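Long-range contact in Glyco_hydro_cc domain-containing protein (Cryptococcus neoformans, PDB 6UBC), which probably binds beta-1,3-glucan oligosaccharides through a GH128 glycoside hydrolase (subgroup VII) catalytic-core fold: residues A[380-393]-A[410-422]. Sequence-based numbering, arbitrary orientation.
Sequences FVPCTDQSEINTFI and AYSTGEGLSPEWD
I389, F392 and I393, on the inward side of the helix starting at 386, meet the six-membered ring of W421. CG2 of I389 lies 3.9 Å from CE3 of W421 and CG1 of I393 is 3.8 Å from CH2 of W421, while the F392 ring brings its edge up to that same CH2. A branched isoleucine suits position 389 because both arms are used: with CG2 on the indole, its other branch sends CD1 to CB of E420. I393 works through a single branch, CG1 on the indole and CD1 at the edge of the Y411 ring, 3.7 Å from CE2 of Y411.

The indole is fixed from its own segment. The Y411 hydroxyl lies over the centre of one indole face and donates to W421 O (OH to O 2.7 Å), while W421 NE1 donates almost in the ring plane to S412 O.

One direct hydrogen bond joins the segments: S418 OG donates to C383 O over 2.7 Å, lying in the carbonyl plane. With chi1 at 70°, the hydroxyl sits between its own N and carbonyl carbon, where it also accepts from W421 N in an ST motif; a small serine thus ties the turn to its neighbour. Water 1 donates to C383 O as well. P382 lays its ring along the backbone at 416-418, CG 3.4 Å from G416 O. The E420 carboxylate lies beside T384 O, two acceptors 3.0 Å apart at OE2, so this approach is not a bond.

D385 N-caps the helix through E388 N. Strand 381-382 pairs antiparallel with strand 366-375, reinforced by the C383-C373 disulfide. Parallel strands 366-375 and 406-411, linked through helix 386-402, form a beta-alpha-beta crossover, consistent with the (beta/alpha)8 barrel of GH128 enzymes. Strand 381-382, its following turn and the helix start pack against the end of strand 406-411 and the loop beyond, with helix 431-441 against I389, I393 and Y411.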
loop_
_atom_site.group_PDB
_atom_site.type_symbol
_atom_site.label_atom_id
_atom_site.label_comp_id
_atom_site.label_asym_id
_atom_site.label_seq_id
_atom_site.Cartn_x
_atom_site.Cartn_y
_atom_site.Cartn_z
ATOM N N PHE A 380 6.588 -9.494 16.365
ATOM C CA PHE A 380 5.903 -9.515 15.045
ATOM C C PHE A 380 5.663 -10.978 14.730
ATOM O O PHE A 380 6.602 -11.646 14.263
ATOM C CB PHE A 380 6.787 -8.820 14.012
ATOM C CG PHE A 380 6.098 -8.409 12.739
ATOM C CD1 PHE A 380 5.473 -7.161 12.650
ATOM C CD2 PHE A 380 6.081 -9.240 11.627
ATOM C CE1 PHE A 380 4.889 -6.750 11.468
ATOM C CE2 PHE A 380 5.475 -8.829 10.445
ATOM C CZ PHE A 380 4.843 -7.594 10.388
ATOM N N VAL A 381 4.511 -11.476 15.124
ATOM C CA VAL A 381 4.145 -12.892 14.919
ATOM C C VAL A 381 2.967 -13.026 13.947
ATOM O O VAL A 381 1.791 -12.903 14.342
ATOM C CB VAL A 381 3.815 -13.533 16.274
ATOM C CG1 VAL A 381 3.531 -15.017 16.089
ATOM C CG2 VAL A 381 4.917 -13.279 17.310
ATOM N N PRO A 382 3.256 -13.298 12.656
ATOM C CA PRO A 382 2.193 -13.458 11.680
ATOM C C PRO A 382 1.226 -14.540 12.133
ATOM O O PRO A 382 1.597 -15.608 12.640
ATOM C CB PRO A 382 2.948 -13.738 10.375
ATOM C CG PRO A 382 4.318 -13.167 10.623
ATOM C CD PRO A 382 4.599 -13.402 12.084
ATOM N N CYS A 383 -0.058 -14.277 11.897
ATOM C CA CYS A 383 -1.135 -15.237 12.224
ATOM C C CYS A 383 -0.969 -16.499 11.361
ATOM O O CYS A 383 -0.683 -16.358 10.205
ATOM C CB CYS A 383 -2.520 -14.706 11.902
ATOM S SG CYS A 383 -2.848 -13.106 12.707
ATOM N N THR A 384 -1.174 -17.671 11.938
ATOM C CA THR A 384 -0.993 -18.997 11.262
ATOM C C THR A 384 -2.307 -19.798 11.265
ATOM O O THR A 384 -2.424 -20.774 10.500
ATOM C CB THR A 384 0.140 -19.798 11.928
ATOM O OG1 THR A 384 -0.176 -19.803 13.317
ATOM C CG2 THR A 384 1.537 -19.205 11.724
ATOM N N ASP A 385 -3.271 -19.409 12.090
ATOM C CA ASP A 385 -4.544 -20.127 12.257
ATOM C C ASP A 385 -5.494 -19.697 11.133
ATOM O O ASP A 385 -5.859 -18.534 11.083
ATOM C CB ASP A 385 -5.183 -19.907 13.624
ATOM C CG ASP A 385 -6.418 -20.751 13.810
ATOM O OD1 ASP A 385 -7.512 -20.340 13.340
ATOM O OD2 ASP A 385 -6.232 -21.892 14.280
ATOM N N GLN A 386 -5.846 -20.616 10.265
ATOM C CA GLN A 386 -6.652 -20.272 9.062
ATOM C C GLN A 386 -7.995 -19.656 9.484
ATOM O O GLN A 386 -8.442 -18.715 8.811
ATOM C CB GLN A 386 -6.906 -21.499 8.177
ATOM C CG GLN A 386 -7.624 -21.168 6.875
ATOM C CD GLN A 386 -6.793 -20.260 6.001
ATOM O OE1 GLN A 386 -5.649 -20.587 5.696
ATOM N NE2 GLN A 386 -7.341 -19.105 5.612
ATOM N N SER A 387 -8.635 -20.222 10.514
ATOM C CA SER A 387 -9.957 -19.762 10.985
ATOM C C SER A 387 -9.856 -18.302 11.463
ATOM O O SER A 387 -10.624 -17.391 11.034
ATOM C CB SER A 387 -10.408 -20.680 12.068
ATOM O OG SER A 387 -11.697 -20.264 12.368
ATOM N N GLU A 388 -8.828 -18.001 12.244
ATOM C CA GLU A 388 -8.621 -16.608 12.706
ATOM C C GLU A 388 -8.311 -15.728 11.501
ATOM O O GLU A 388 -8.789 -14.567 11.498
ATOM C CB GLU A 388 -7.421 -16.600 13.676
ATOM C CG GLU A 388 -6.991 -15.240 14.200
ATOM C CD GLU A 388 -5.643 -15.204 14.962
ATOM O OE1 GLU A 388 -4.926 -16.249 14.950
ATOM O OE2 GLU A 388 -5.292 -14.132 15.570
ATOM N N ILE A 389 -7.493 -16.208 10.538
ATOM C CA ILE A 389 -7.185 -15.437 9.300
ATOM C C ILE A 389 -8.454 -15.085 8.547
ATOM O O ILE A 389 -8.570 -13.955 8.132
ATOM C CB ILE A 389 -6.168 -16.186 8.415
ATOM C CG1 ILE A 389 -4.785 -16.047 9.059
ATOM C CG2 ILE A 389 -6.176 -15.726 6.983
ATOM C CD1 ILE A 389 -3.744 -17.053 8.580
ATOM N N ASN A 390 -9.324 -16.055 8.334
ATOM C CA ASN A 390 -10.586 -15.833 7.592
ATOM C C ASN A 390 -11.407 -14.737 8.287
ATOM O O ASN A 390 -11.923 -13.847 7.601
ATOM C CB ASN A 390 -11.403 -17.107 7.445
ATOM C CG ASN A 390 -10.778 -18.124 6.540
ATOM O OD1 ASN A 390 -9.948 -17.804 5.668
ATOM N ND2 ASN A 390 -11.154 -19.362 6.757
ATOM N N THR A 391 -11.543 -14.823 9.607
ATOM C CA THR A 391 -12.317 -13.841 10.405
ATOM C C THR A 391 -11.729 -12.440 10.250
ATOM O O THR A 391 -12.486 -11.454 9.993
ATOM C CB THR A 391 -12.403 -14.227 11.874
ATOM O OG1 THR A 391 -13.002 -15.523 11.928
ATOM C CG2 THR A 391 -13.165 -13.184 12.638
ATOM N N PHE A 392 -10.414 -12.378 10.307
ATOM C CA PHE A 392 -9.660 -11.124 10.127
ATOM C C PHE A 392 -9.942 -10.536 8.756
ATOM O O PHE A 392 -10.186 -9.336 8.702
ATOM C CB PHE A 392 -8.171 -11.351 10.359
ATOM C CG PHE A 392 -7.372 -10.095 10.252
ATOM C CD1 PHE A 392 -7.223 -9.281 11.354
ATOM C CD2 PHE A 392 -6.686 -9.789 9.073
ATOM C CE1 PHE A 392 -6.396 -8.173 11.295
ATOM C CE2 PHE A 392 -5.880 -8.679 9.001
ATOM C CZ PHE A 392 -5.781 -7.834 10.102
ATOM N N ILE A 393 -9.814 -11.332 7.695
ATOM C CA ILE A 393 -9.986 -10.805 6.316
ATOM C C ILE A 393 -11.430 -10.288 6.212
ATOM O O ILE A 393 -11.638 -9.189 5.679
ATOM C CB ILE A 393 -9.677 -11.901 5.263
ATOM C CG1 ILE A 393 -8.172 -12.230 5.187
ATOM C CG2 ILE A 393 -10.202 -11.444 3.928
ATOM C CD1 ILE A 393 -7.856 -13.567 4.530
ATOM N N ALA A 410 -5.386 -2.874 -0.002
ATOM C CA ALA A 410 -4.818 -4.040 -0.714
ATOM C C ALA A 410 -4.299 -5.075 0.269
ATOM O O ALA A 410 -3.416 -4.783 1.130
ATOM C CB ALA A 410 -3.719 -3.580 -1.647
ATOM N N TYR A 411 -4.714 -6.306 0.007
ATOM C CA TYR A 411 -4.153 -7.518 0.625
ATOM C C TYR A 411 -2.647 -7.604 0.387
ATOM O O TYR A 411 -2.171 -7.521 -0.775
ATOM C CB TYR A 411 -4.912 -8.690 0.065
ATOM C CG TYR A 411 -4.730 -10.009 0.760
ATOM C CD1 TYR A 411 -3.560 -10.754 0.594
ATOM C CD2 TYR A 411 -5.703 -10.512 1.579
ATOM C CE1 TYR A 411 -3.429 -11.996 1.182
ATOM C CE2 TYR A 411 -5.596 -11.760 2.159
ATOM C CZ TYR A 411 -4.440 -12.490 1.997
ATOM O OH TYR A 411 -4.342 -13.721 2.565
ATOM N N SER A 412 -1.862 -7.810 1.456
ATOM C CA SER A 412 -0.398 -7.891 1.321
ATOM C C SER A 412 -0.028 -9.253 0.766
ATOM O O SER A 412 -0.441 -10.253 1.382
ATOM C CB SER A 412 0.271 -7.660 2.632
ATOM O OG SER A 412 1.663 -7.752 2.447
ATOM N N THR A 413 0.822 -9.332 -0.289
ATOM C CA THR A 413 1.441 -10.623 -0.700
ATOM C C THR A 413 2.962 -10.520 -0.487
ATOM O O THR A 413 3.721 -11.150 -1.179
ATOM C CB THR A 413 1.028 -10.977 -2.143
ATOM O OG1 THR A 413 1.578 -10.001 -3.033
ATOM C CG2 THR A 413 -0.473 -11.138 -2.295
ATOM N N GLY A 414 3.365 -9.689 0.418
ATOM C CA GLY A 414 4.771 -9.412 0.728
ATOM C C GLY A 414 5.437 -10.590 1.429
ATOM O O GLY A 414 4.784 -11.585 1.813
ATOM N N GLU A 415 6.693 -10.371 1.765
ATOM C CA GLU A 415 7.555 -11.391 2.413
ATOM C C GLU A 415 7.322 -11.336 3.902
ATOM O O GLU A 415 6.830 -10.332 4.393
ATOM C CB GLU A 415 9.045 -11.114 2.135
ATOM C CG GLU A 415 9.506 -11.686 0.794
ATOM C CD GLU A 415 8.747 -12.943 0.394
ATOM O OE1 GLU A 415 8.557 -13.826 1.287
ATOM O OE2 GLU A 415 8.279 -13.018 -0.766
ATOM N N GLY A 416 7.703 -12.394 4.590
ATOM C CA GLY A 416 7.725 -12.426 6.066
ATOM C C GLY A 416 6.370 -12.716 6.677
ATOM O O GLY A 416 6.184 -12.360 7.853
ATOM N N LEU A 417 5.404 -13.231 5.901
ATOM C CA LEU A 417 4.124 -13.589 6.545
ATOM C C LEU A 417 3.946 -15.086 6.478
ATOM O O LEU A 417 4.771 -15.767 5.932
ATOM C CB LEU A 417 2.990 -12.855 5.855
ATOM C CG LEU A 417 3.129 -11.355 5.873
ATOM C CD1 LEU A 417 2.216 -10.746 4.819
ATOM C CD2 LEU A 417 2.887 -10.784 7.284
ATOM N N SER A 418 2.872 -15.599 7.053
ATOM C CA SER A 418 2.709 -17.056 7.247
ATOM C C SER A 418 2.351 -17.712 5.928
ATOM O O SER A 418 1.718 -17.082 5.080
ATOM C CB SER A 418 1.618 -17.317 8.256
ATOM O OG SER A 418 0.332 -16.989 7.736
ATOM N N PRO A 419 2.620 -19.009 5.769
ATOM C CA PRO A 419 2.174 -19.717 4.588
ATOM C C PRO A 419 0.636 -19.701 4.409
ATOM O O PRO A 419 0.153 -19.649 3.288
ATOM C CB PRO A 419 2.609 -21.149 4.877
ATOM C CG PRO A 419 3.773 -21.002 5.811
ATOM C CD PRO A 419 3.390 -19.855 6.708
ATOM N N GLU A 420 -0.084 -19.667 5.529
ATOM C CA GLU A 420 -1.564 -19.611 5.549
ATOM C C GLU A 420 -2.052 -18.249 5.000
ATOM O O GLU A 420 -3.135 -18.194 4.423
ATOM C CB GLU A 420 -2.106 -19.918 6.943
ATOM C CG GLU A 420 -1.800 -21.316 7.428
ATOM C CD GLU A 420 -0.553 -21.471 8.292
ATOM O OE1 GLU A 420 0.294 -20.569 8.293
ATOM O OE2 GLU A 420 -0.471 -22.498 8.956
ATOM N N TRP A 421 -1.257 -17.202 5.136
ATOM C CA TRP A 421 -1.590 -15.876 4.578
ATOM C C TRP A 421 -1.377 -15.858 3.045
ATOM O O TRP A 421 -2.055 -15.058 2.335
ATOM C CB TRP A 421 -0.764 -14.801 5.315
ATOM C CG TRP A 421 -1.210 -13.414 4.916
ATOM C CD1 TRP A 421 -0.730 -12.665 3.906
ATOM C CD2 TRP A 421 -2.438 -12.788 5.313
ATOM N NE1 TRP A 421 -1.457 -11.514 3.763
ATOM C CE2 TRP A 421 -2.531 -11.575 4.611
ATOM C CE3 TRP A 421 -3.422 -13.081 6.270
ATOM C CZ2 TRP A 421 -3.613 -10.702 4.730
ATOM C CZ3 TRP A 421 -4.485 -12.201 6.423
ATOM C CH2 TRP A 421 -4.579 -11.012 5.671
ATOM N N ASP A 422 -0.528 -16.725 2.477
ATOM C CA ASP A 422 -0.284 -16.695 1.012
ATOM C C ASP A 422 -1.635 -16.670 0.270
ATOM O O ASP A 422 -2.518 -17.479 0.613
ATOM C CB ASP A 422 0.542 -17.895 0.527
ATOM C CG ASP A 422 2.030 -17.922 0.846
ATOM O OD1 ASP A 422 2.560 -16.895 1.195
ATOM O OD2 ASP A 422 2.597 -19.030 0.788
HETATM O O HOH W 1 0.212 -13.900 8.483
HETATM O O HOH W 2 -4.943 -20.286 2.932
#